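Local coordinates for metallo-beta-lactamase (Chryseobacterium indologenes, PDB 3L6N), which hydrolyses the beta-lactam ring of penicillins, cephalosporins and carbapenems with the help of zinc, conferring resistance to these antibiotics, at the zinc ion site. Sequence-based numbering; all coordinates share one arbitrary frame.

The zinc ion site. Residues 30, 76, 78, 80-81, 139-140, 158, 173, 200. With ZN (zinc ion), chain B; ZN (zinc ion), chain C.
The His76 ring has Arg81 CG over one face, toward the rim, and His78 ND1 and Cys158 SG at its edge. Cys158 CB lies over the His139 ring, whose edge meets His76 CD2. At the His78 edge is the Glu173 carboxylate; at the His200 edge, Ser30 O and water 1. This is the dinuclear zinc centre of a class B beta-lactamase, with the HXHXD motif of His76, His78 and Asp80. ZN (chain B) takes His76 NE2, His78 ND1 and His139 NE2, the last at 2.0 Å. ZN (chain C), partly occupied, takes Asp80 OD2, His200 NE2 and, at 2.2 Å, Cys158 SG, presumably a thiolate. The ions lie 3.6 Å apart, ZN to ZN. Water 1 O bridges them, 1.9 Å from ZN (chain B) and 2.1 Å from ZN (chain C), completing a near-tetrahedral set at each. It is probably the hydroxide nucleophile; two zincs would favour its ionisation where both are present. Asp80 CG is wedged between its own backbone N and C (chi1 60°), aiming the carboxylate at the metals. The turn about CB-CG (chi2 -49°) puts OD2 on ZN (chain C) and OD1 2.7 Å from the water O. Second-shell oxygens help fix the His200 and His78 rings. His200 ND1 donates in plane to a Ser30 O lone pair at 3.1 Å. His78 NE2 donates almost straight (171° at H) to Glu173 OE1 at 2.8 Å, from above the carboxylate plane.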
# COMPACT_ATOMS: atom_id res chain seq x y z
N SER A 30 -11.01 6.81 3.86
CA SER A 30 -10.42 6.45 2.59
C SER A 30 -9.07 5.80 2.84
O SER A 30 -8.38 6.10 3.83
CB SER A 30 -10.24 7.71 1.73
OG SER A 30 -10.08 7.39 0.37
N HIS A 76 1.65 -3.95 4.84
CA HIS A 76 1.68 -4.46 6.22
C HIS A 76 0.45 -5.34 6.48
O HIS A 76 -0.29 -5.64 5.53
CB HIS A 76 1.94 -3.38 7.33
CG HIS A 76 0.87 -2.33 7.48
ND1 HIS A 76 0.81 -1.22 6.67
CD2 HIS A 76 -0.08 -2.16 8.43
CE1 HIS A 76 -0.19 -0.44 7.07
NE2 HIS A 76 -0.74 -1.00 8.14
N HIS A 78 -2.41 -5.10 8.23
CA HIS A 78 -3.74 -4.59 8.54
C HIS A 78 -4.76 -4.79 7.42
O HIS A 78 -4.41 -5.05 6.27
CB HIS A 78 -3.66 -3.10 8.90
CG HIS A 78 -3.07 -2.84 10.25
ND1 HIS A 78 -2.57 -1.60 10.61
CD2 HIS A 78 -2.93 -3.64 11.33
CE1 HIS A 78 -2.15 -1.66 11.86
NE2 HIS A 78 -2.35 -2.88 12.32
N ASP A 80 -6.65 -2.89 5.66
CA ASP A 80 -6.58 -1.99 4.51
C ASP A 80 -5.33 -2.22 3.66
O ASP A 80 -5.08 -1.48 2.71
CB ASP A 80 -6.66 -0.51 4.95
CG ASP A 80 -5.53 -0.11 5.89
OD1 ASP A 80 -5.27 -0.82 6.87
OD2 ASP A 80 -4.90 0.95 5.64
N ARG A 81 -4.58 -3.27 3.99
CA ARG A 81 -3.31 -3.54 3.34
C ARG A 81 -3.29 -4.98 2.83
O ARG A 81 -3.70 -5.24 1.70
CB ARG A 81 -2.15 -3.24 4.30
CG ARG A 81 -2.18 -1.83 4.91
CD ARG A 81 -1.58 -0.79 3.98
NE ARG A 81 -2.48 -0.37 2.91
CZ ARG A 81 -2.28 0.70 2.15
NH1 ARG A 81 -1.20 1.45 2.33
NH2 ARG A 81 -3.14 1.00 1.19
N HIS A 139 4.27 3.35 11.79
CA HIS A 139 2.85 3.07 11.92
C HIS A 139 2.63 1.67 12.51
O HIS A 139 1.76 1.49 13.34
CB HIS A 139 2.16 3.21 10.56
CG HIS A 139 0.79 2.62 10.51
ND1 HIS A 139 -0.30 3.20 11.12
CD2 HIS A 139 0.34 1.47 9.95
CE1 HIS A 139 -1.37 2.45 10.92
NE2 HIS A 139 -1.01 1.40 10.21
N THR A 140 3.41 0.70 12.03
CA THR A 140 3.50 -0.63 12.64
C THR A 140 4.96 -1.09 12.61
O THR A 140 5.82 -0.41 12.04
CB THR A 140 2.68 -1.66 11.86
OG1 THR A 140 3.08 -1.62 10.49
CG2 THR A 140 1.17 -1.39 11.98
N CYS A 158 0.97 3.51 5.15
CA CYS A 158 0.44 4.15 6.33
C CYS A 158 1.56 4.69 7.24
O CYS A 158 1.29 5.38 8.22
CB CYS A 158 -0.54 3.21 7.02
SG CYS A 158 -1.69 2.46 5.78
N GLU A 173 -0.57 -0.12 17.59
CA GLU A 173 0.50 -1.04 17.19
C GLU A 173 1.69 -0.29 16.59
O GLU A 173 2.55 -0.88 15.95
CB GLU A 173 -0.05 -2.11 16.22
CG GLU A 173 -1.18 -2.91 16.88
CD GLU A 173 -1.82 -3.94 15.97
OE1 GLU A 173 -1.53 -3.97 14.76
OE2 GLU A 173 -2.62 -4.75 16.50
N HIS A 200 -3.60 6.88 3.81
CA HIS A 200 -4.97 7.32 4.02
C HIS A 200 -5.16 8.78 3.65
O HIS A 200 -4.20 9.55 3.63
CB HIS A 200 -5.36 7.13 5.48
CG HIS A 200 -5.33 5.70 5.94
ND1 HIS A 200 -6.40 4.85 5.78
CD2 HIS A 200 -4.36 4.99 6.56
CE1 HIS A 200 -6.09 3.67 6.29
NE2 HIS A 200 -4.86 3.72 6.76
ZN ZN B . -2.13 -0.06 9.40
ZN ZN C . -3.59 2.02 6.80
O HOH W 1 -3.56 0.60 8.32